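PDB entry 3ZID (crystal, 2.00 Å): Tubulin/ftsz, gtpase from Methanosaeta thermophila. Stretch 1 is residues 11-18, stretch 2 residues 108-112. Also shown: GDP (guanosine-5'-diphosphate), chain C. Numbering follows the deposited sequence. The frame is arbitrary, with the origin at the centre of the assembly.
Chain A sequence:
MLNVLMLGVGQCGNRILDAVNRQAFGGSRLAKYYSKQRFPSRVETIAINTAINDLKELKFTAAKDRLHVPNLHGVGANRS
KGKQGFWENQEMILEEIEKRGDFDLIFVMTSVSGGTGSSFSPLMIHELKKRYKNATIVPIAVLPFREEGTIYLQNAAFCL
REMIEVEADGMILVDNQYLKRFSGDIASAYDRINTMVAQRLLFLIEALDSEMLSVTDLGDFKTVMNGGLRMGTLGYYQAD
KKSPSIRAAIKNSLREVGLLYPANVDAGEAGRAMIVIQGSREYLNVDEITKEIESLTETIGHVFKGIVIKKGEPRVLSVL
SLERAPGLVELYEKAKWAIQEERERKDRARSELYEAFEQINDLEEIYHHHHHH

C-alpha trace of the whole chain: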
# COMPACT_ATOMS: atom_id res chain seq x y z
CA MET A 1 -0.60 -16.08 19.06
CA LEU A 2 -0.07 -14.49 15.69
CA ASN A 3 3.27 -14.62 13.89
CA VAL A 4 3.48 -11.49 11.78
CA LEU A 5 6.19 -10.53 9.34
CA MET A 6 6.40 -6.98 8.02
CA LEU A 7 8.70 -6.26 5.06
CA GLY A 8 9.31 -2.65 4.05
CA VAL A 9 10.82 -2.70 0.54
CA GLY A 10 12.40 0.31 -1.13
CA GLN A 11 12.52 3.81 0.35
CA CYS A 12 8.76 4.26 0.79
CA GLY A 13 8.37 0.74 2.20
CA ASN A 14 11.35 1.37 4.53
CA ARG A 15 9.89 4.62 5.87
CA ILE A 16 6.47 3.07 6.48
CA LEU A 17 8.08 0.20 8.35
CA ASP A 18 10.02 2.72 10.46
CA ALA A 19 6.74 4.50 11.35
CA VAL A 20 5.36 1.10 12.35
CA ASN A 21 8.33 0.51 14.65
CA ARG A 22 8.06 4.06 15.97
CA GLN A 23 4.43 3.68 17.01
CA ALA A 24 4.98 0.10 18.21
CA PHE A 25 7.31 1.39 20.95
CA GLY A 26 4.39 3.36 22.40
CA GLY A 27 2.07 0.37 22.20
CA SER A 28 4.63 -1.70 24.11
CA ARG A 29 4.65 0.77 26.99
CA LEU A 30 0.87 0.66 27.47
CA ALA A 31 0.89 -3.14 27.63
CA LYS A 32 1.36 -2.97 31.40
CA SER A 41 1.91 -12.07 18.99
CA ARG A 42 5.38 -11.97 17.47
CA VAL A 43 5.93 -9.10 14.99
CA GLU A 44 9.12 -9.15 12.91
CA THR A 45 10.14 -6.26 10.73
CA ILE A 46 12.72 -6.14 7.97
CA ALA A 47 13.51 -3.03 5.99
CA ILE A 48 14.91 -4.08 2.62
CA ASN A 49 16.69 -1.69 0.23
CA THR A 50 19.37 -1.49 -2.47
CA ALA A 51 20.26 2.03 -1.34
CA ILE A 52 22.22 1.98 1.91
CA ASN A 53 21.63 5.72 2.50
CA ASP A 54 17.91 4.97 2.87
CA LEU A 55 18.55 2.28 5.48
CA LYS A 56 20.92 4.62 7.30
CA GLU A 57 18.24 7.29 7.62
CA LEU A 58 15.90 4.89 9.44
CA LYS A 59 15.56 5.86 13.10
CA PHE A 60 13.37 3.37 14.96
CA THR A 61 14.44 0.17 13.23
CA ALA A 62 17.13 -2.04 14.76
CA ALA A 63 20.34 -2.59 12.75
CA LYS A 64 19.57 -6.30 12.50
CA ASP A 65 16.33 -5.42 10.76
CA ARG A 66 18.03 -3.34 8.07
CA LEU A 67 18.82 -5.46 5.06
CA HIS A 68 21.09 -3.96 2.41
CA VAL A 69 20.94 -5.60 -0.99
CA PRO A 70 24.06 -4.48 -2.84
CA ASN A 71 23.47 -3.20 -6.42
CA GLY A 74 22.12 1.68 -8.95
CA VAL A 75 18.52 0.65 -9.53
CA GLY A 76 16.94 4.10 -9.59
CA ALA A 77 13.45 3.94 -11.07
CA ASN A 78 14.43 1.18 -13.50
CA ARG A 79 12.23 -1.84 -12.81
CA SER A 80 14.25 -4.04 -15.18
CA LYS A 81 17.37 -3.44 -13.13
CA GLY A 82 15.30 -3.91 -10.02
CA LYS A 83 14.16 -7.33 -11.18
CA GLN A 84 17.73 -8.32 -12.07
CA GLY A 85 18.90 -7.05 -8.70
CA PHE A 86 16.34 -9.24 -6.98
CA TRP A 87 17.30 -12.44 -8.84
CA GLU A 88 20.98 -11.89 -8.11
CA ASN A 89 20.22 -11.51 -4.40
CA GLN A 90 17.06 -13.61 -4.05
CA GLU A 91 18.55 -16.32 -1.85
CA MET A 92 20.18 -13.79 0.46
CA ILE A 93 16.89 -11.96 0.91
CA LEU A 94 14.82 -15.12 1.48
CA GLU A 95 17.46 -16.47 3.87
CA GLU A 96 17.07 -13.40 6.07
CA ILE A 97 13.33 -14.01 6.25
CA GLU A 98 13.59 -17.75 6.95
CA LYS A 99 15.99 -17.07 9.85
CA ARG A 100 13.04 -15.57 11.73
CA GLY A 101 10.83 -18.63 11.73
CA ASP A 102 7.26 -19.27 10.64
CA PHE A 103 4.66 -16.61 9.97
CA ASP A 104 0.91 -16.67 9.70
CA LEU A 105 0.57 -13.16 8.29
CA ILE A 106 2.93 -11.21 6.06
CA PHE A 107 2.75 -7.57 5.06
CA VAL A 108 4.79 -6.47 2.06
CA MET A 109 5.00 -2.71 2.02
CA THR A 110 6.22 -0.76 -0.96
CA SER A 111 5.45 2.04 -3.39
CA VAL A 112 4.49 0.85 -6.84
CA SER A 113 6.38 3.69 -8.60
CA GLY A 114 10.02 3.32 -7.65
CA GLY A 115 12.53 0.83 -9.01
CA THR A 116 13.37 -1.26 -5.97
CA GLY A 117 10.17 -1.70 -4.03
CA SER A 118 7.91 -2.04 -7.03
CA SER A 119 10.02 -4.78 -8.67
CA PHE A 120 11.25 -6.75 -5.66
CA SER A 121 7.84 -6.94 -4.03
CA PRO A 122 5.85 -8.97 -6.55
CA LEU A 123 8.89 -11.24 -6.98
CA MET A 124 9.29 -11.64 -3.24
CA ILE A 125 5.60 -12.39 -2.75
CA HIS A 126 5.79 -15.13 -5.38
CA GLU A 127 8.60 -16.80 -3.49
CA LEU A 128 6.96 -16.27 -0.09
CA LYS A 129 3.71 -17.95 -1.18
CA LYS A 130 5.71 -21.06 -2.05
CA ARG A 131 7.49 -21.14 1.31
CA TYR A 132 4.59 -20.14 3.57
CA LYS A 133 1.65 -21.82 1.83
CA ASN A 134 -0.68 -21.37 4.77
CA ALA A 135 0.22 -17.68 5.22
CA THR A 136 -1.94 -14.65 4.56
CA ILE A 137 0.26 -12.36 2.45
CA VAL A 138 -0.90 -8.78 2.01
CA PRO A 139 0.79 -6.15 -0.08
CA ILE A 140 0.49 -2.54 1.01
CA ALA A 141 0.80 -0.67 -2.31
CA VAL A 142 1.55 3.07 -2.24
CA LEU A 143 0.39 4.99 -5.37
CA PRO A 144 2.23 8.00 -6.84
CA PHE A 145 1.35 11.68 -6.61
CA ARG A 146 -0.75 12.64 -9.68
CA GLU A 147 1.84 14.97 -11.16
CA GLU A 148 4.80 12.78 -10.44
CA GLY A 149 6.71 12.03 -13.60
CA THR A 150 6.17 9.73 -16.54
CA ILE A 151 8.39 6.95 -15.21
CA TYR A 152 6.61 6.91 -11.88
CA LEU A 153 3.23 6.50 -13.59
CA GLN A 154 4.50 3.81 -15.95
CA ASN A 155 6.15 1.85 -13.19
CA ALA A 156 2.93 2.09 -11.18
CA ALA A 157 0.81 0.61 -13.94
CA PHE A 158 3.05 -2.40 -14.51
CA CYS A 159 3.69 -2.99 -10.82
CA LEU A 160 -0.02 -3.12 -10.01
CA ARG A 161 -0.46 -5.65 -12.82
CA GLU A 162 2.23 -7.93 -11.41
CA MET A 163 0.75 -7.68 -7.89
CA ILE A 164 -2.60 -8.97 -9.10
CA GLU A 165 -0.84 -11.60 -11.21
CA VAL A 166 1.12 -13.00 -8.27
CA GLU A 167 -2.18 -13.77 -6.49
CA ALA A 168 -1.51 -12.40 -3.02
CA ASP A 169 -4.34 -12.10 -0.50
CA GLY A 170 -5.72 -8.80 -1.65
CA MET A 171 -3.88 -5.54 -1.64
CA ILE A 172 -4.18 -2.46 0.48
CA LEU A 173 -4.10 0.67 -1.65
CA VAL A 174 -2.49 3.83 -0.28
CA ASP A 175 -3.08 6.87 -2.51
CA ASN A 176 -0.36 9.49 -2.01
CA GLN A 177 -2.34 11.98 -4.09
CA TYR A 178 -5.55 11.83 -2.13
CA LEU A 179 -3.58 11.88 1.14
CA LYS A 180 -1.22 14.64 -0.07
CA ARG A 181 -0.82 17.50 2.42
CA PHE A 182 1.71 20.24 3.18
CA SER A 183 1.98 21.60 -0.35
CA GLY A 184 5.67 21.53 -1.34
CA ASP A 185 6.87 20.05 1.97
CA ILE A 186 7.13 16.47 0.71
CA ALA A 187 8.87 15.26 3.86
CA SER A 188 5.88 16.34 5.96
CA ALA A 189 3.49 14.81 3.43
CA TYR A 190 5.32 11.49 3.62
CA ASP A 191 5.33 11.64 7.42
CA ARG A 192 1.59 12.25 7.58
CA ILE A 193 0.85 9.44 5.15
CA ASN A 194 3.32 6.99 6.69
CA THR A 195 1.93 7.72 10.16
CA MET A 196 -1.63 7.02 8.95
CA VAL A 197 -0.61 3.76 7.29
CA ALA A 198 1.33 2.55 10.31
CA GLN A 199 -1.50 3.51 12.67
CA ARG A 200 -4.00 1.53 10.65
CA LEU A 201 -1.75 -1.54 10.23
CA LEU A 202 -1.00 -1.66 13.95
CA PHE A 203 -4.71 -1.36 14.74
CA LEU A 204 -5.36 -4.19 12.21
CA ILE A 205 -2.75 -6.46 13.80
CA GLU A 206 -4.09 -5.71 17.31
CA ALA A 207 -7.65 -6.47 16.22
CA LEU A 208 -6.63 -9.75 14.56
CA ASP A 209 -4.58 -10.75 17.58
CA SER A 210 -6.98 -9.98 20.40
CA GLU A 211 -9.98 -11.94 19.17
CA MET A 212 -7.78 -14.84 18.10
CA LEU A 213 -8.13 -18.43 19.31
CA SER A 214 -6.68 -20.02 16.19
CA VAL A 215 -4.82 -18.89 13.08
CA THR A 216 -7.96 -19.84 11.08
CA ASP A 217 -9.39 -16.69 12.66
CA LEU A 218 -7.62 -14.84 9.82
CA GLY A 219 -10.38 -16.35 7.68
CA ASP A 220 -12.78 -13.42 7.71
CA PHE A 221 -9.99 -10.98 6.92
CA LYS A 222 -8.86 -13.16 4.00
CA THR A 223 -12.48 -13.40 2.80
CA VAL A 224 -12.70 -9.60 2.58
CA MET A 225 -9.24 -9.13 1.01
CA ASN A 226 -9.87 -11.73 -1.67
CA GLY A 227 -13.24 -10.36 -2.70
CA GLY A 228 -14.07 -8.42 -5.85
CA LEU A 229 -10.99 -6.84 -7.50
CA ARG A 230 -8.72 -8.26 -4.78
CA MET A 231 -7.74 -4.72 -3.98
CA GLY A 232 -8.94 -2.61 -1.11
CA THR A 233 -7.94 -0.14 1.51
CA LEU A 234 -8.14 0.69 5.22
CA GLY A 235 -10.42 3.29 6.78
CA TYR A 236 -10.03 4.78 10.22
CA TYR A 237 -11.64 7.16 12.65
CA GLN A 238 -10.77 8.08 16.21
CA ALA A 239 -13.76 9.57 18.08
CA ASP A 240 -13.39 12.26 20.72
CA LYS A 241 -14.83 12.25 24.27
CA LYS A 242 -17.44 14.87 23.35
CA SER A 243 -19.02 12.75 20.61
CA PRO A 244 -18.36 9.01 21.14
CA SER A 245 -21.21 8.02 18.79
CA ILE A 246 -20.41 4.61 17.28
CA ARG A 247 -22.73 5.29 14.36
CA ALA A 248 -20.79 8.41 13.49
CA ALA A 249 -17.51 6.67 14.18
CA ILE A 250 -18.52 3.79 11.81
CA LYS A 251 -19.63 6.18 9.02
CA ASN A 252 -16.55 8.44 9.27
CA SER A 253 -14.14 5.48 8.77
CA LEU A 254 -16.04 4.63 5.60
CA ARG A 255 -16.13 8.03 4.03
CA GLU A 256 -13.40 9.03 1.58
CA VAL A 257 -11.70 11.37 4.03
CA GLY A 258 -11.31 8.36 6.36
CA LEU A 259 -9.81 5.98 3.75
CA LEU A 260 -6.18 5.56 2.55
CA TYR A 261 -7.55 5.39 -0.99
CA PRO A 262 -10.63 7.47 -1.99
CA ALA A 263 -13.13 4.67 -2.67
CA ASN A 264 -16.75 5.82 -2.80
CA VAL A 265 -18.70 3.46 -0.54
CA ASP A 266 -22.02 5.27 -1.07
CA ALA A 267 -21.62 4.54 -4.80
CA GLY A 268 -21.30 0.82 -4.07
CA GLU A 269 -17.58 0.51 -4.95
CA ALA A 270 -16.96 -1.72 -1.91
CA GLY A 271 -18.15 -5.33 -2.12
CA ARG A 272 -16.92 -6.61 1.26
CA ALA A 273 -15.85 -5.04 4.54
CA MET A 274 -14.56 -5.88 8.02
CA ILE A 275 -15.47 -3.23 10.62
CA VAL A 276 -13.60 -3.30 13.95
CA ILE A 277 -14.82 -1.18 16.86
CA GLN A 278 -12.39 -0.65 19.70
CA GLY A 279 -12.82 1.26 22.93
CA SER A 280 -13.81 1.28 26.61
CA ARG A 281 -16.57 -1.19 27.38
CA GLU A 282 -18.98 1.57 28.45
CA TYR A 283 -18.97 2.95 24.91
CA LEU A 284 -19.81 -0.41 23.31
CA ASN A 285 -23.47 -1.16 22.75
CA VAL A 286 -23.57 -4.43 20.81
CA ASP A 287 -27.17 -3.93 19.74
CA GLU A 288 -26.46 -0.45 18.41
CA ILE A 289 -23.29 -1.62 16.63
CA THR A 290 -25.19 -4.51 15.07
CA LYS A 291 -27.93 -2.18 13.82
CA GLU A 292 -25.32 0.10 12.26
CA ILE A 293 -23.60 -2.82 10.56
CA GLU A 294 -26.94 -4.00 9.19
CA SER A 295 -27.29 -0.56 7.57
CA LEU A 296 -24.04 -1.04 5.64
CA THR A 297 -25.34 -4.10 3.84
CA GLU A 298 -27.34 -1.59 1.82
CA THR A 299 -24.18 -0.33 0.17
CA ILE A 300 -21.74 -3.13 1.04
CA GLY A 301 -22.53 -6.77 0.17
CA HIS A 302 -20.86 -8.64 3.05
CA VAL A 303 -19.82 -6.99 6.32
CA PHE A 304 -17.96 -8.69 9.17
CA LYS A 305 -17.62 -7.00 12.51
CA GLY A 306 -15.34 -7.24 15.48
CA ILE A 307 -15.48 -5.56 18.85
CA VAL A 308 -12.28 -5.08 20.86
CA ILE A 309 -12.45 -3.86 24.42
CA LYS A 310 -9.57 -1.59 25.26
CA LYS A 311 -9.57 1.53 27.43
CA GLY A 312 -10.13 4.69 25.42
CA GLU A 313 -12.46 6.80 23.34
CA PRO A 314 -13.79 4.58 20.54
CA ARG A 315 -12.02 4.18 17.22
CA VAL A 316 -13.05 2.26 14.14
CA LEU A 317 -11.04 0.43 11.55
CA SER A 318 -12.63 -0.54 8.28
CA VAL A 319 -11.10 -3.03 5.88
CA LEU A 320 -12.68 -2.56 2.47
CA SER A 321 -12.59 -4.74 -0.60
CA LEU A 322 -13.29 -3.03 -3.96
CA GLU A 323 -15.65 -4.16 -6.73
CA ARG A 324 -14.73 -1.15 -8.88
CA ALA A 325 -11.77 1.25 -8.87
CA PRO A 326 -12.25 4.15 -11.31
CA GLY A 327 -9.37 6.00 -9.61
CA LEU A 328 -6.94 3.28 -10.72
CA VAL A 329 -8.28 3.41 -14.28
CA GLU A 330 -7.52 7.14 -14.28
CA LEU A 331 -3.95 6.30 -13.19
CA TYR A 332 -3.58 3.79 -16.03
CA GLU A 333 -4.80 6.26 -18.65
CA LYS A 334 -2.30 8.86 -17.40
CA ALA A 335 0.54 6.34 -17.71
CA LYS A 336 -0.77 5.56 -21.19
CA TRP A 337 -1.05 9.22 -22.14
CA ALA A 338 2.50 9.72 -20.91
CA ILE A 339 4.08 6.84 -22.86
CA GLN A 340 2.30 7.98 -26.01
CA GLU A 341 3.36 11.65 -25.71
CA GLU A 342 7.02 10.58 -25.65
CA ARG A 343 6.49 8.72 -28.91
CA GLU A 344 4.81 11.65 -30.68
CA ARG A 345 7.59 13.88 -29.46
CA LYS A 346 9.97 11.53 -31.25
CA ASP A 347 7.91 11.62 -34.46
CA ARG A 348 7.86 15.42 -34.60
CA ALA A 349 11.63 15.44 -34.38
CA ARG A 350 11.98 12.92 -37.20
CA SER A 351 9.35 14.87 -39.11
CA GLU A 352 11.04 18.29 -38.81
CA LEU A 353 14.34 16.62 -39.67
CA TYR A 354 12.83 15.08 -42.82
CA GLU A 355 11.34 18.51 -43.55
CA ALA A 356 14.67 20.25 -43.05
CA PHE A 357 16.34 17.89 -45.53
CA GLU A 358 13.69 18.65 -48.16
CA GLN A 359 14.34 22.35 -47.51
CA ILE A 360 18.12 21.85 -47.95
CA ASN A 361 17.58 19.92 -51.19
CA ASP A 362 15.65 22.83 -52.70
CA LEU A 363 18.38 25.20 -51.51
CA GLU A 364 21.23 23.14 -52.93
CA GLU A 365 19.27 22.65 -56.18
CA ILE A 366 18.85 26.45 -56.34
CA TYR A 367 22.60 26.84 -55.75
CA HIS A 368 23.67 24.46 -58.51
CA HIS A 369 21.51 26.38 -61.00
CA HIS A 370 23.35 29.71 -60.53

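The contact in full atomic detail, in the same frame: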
# COMPACT_ATOMS: atom_id res chain seq x y z
N GLN A 11 12.55 2.67 -0.57
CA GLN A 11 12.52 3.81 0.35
C GLN A 11 11.17 4.03 1.05
O GLN A 11 11.09 4.20 2.28
CB GLN A 11 12.94 5.09 -0.36
CG GLN A 11 12.75 6.33 0.49
CD GLN A 11 13.62 7.46 0.05
OE1 GLN A 11 14.58 7.84 0.74
NE2 GLN A 11 13.30 8.03 -1.10
N CYS A 12 10.10 4.05 0.26
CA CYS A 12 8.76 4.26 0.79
C CYS A 12 8.41 3.14 1.78
O CYS A 12 8.03 3.41 2.92
CB CYS A 12 7.75 4.35 -0.34
SG CYS A 12 6.04 4.41 0.20
N GLY A 13 8.58 1.89 1.35
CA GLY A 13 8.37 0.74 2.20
C GLY A 13 9.21 0.82 3.47
O GLY A 13 8.71 0.55 4.55
N ASN A 14 10.49 1.19 3.35
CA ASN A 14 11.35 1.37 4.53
C ASN A 14 10.77 2.39 5.53
O ASN A 14 10.74 2.15 6.75
CB ASN A 14 12.73 1.91 4.16
CG ASN A 14 13.61 0.91 3.42
OD1 ASN A 14 14.68 1.29 2.95
ND2 ASN A 14 13.16 -0.34 3.27
N ARG A 15 10.36 3.54 5.02
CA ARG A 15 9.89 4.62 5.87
C ARG A 15 8.56 4.26 6.54
O ARG A 15 8.31 4.65 7.67
CB ARG A 15 9.79 5.93 5.10
CG ARG A 15 11.13 6.63 4.86
CD ARG A 15 10.87 7.79 3.93
NE ARG A 15 12.05 8.54 3.54
CZ ARG A 15 12.11 9.26 2.42
NH1 ARG A 15 11.07 9.30 1.60
NH2 ARG A 15 13.22 9.92 2.13
N ILE A 16 7.71 3.52 5.85
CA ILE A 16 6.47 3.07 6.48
C ILE A 16 6.78 2.07 7.59
O ILE A 16 6.21 2.15 8.66
CB ILE A 16 5.51 2.47 5.47
CG1 ILE A 16 4.98 3.57 4.55
CG2 ILE A 16 4.33 1.79 6.19
CD1 ILE A 16 4.21 3.04 3.35
N LEU A 17 7.70 1.16 7.34
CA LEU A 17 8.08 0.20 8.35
C LEU A 17 8.65 0.89 9.60
O LEU A 17 8.35 0.49 10.73
CB LEU A 17 9.11 -0.77 7.79
CG LEU A 17 9.43 -1.90 8.76
CD1 LEU A 17 8.14 -2.58 9.21
CD2 LEU A 17 10.29 -2.92 8.10
N ASP A 18 9.45 1.92 9.38
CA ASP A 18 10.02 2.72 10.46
C ASP A 18 8.92 3.40 11.29
O ASP A 18 8.99 3.40 12.52
CB ASP A 18 10.98 3.76 9.90
CG ASP A 18 12.09 4.12 10.87
OD1 ASP A 18 12.57 3.22 11.59
OD2 ASP A 18 12.48 5.31 10.90
N VAL A 108 3.74 -6.95 2.95
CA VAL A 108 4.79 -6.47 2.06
C VAL A 108 4.48 -5.04 1.64
O VAL A 108 3.54 -4.78 0.89
CB VAL A 108 4.96 -7.36 0.82
CG1 VAL A 108 6.10 -6.85 -0.05
CG2 VAL A 108 5.25 -8.80 1.25
N MET A 109 5.27 -4.12 2.16
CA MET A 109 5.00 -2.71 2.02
C MET A 109 5.98 -2.06 1.08
O MET A 109 7.19 -2.16 1.25
CB MET A 109 5.07 -2.06 3.39
CG MET A 109 4.29 -2.86 4.42
SD MET A 109 4.46 -2.10 6.03
CE MET A 109 6.22 -2.16 6.22
N THR A 110 5.43 -1.38 0.08
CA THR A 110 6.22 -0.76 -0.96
C THR A 110 5.40 0.30 -1.70
O THR A 110 4.16 0.26 -1.72
CB THR A 110 6.71 -1.83 -2.00
OG1 THR A 110 7.42 -1.17 -3.04
CG2 THR A 110 5.53 -2.55 -2.63
N SER A 111 6.09 1.25 -2.34
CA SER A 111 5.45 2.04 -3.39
C SER A 111 5.45 1.23 -4.68
O SER A 111 6.27 0.32 -4.87
CB SER A 111 6.18 3.37 -3.62
OG SER A 111 7.43 3.19 -4.25
N VAL A 112 4.55 1.55 -5.59
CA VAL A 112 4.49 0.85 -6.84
C VAL A 112 5.27 1.59 -7.92
O VAL A 112 5.43 1.06 -9.00
CB VAL A 112 3.03 0.63 -7.31
CG1 VAL A 112 2.28 -0.15 -6.26
CG2 VAL A 112 2.34 1.96 -7.57
PB GDP C . 12.42 2.80 -4.55
O1B GDP C . 11.47 1.62 -4.35
O2B GDP C . 13.29 2.97 -3.32
O3B GDP C . 13.27 2.52 -5.78
O3A GDP C . 11.57 4.12 -4.86
PA GDP C . 10.56 4.78 -3.80
O1A GDP C . 11.11 6.06 -3.26
O2A GDP C . 10.13 3.84 -2.70
O5' GDP C . 9.32 5.02 -4.76
C5' GDP C . 8.96 6.35 -5.10
C4' GDP C . 7.46 6.50 -4.90
O4' GDP C . 7.19 6.35 -3.50
C3' GDP C . 7.05 7.89 -5.29
O3' GDP C . 5.67 7.82 -5.67
C2' GDP C . 7.20 8.65 -3.99
O2' GDP C . 6.31 9.75 -3.98
C1' GDP C . 6.77 7.61 -2.97
N9 GDP C . 7.42 7.71 -1.67
C8 GDP C . 8.75 7.76 -1.41
N7 GDP C . 8.97 7.79 -0.08
C5 GDP C . 7.76 7.76 0.53
C6 GDP C . 7.27 7.74 1.91
O6 GDP C . 8.07 7.80 2.85
N1 GDP C . 5.96 7.68 2.10
C2 GDP C . 5.08 7.63 1.09
N2 GDP C . 3.76 7.58 1.39
N3 GDP C . 5.44 7.64 -0.21
C4 GDP C . 6.75 7.69 -0.53
O HOH W 1 8.87 1.66 -1.92

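No direct hydrogen bond joins the helix of residues 11-18 to the strand of residues 108-111; their polar link runs instead through one water and the bound GDP. Water 1 accepts hydrogen bonds from two backbone amides, Gly-13 N (3.3 Å) and Ser-111 N (2.8 Å), and donates one to GDP O2A (2.6 Å), so a single molecule ties helix, strand and α-phosphate together.

The two elements run at 130° to one another, and their axes approach to 5.9 Å. Such closeness depends on Gly-13, whose CA lies 4.1 Å from Thr-110 CA and 3.3 Å from Met-109 O, the latter a CA-H...O contact. A CB on Gly-13 would point toward the strand and sit 2.2 Å from Met-109 O, a clash, so the absence of a side chain lets the backbones meet directly.

Further along the helix, Ile-16 and Leu-17 make apolar contacts with Met-109 of the strand. The CA-to-CB bond of Met-109 points toward the helix; Met-109 SD lies 3.9 Å from Ile-16 CG2 and Met-109 CE 3.6 Å from Leu-17 CB. Gly-13 and Leu-17 are one helical turn apart, joined by the bond from Leu-17 N to Gly-13 O (3.0 Å), so Met-109 packs its carbonyl and its methyl group against successive turns.

At the nucleotide end, Cys-12 CB meets Ser-111 CB at 3.8 Å. Both residues also hold the ligand: Cys-12 N donates to GDP O2A (3.0 Å) and Ser-111 OG to GDP O5' (2.7 Å), while Gln-11 N reaches GDP O2B (2.9 Å) in a nearly linear bond. The CA-to-CB bond of Thr-110 points away from the helix, and Thr-110 OG1 donates to Ser-111 O (2.6 Å), a bond within the strand's own segment.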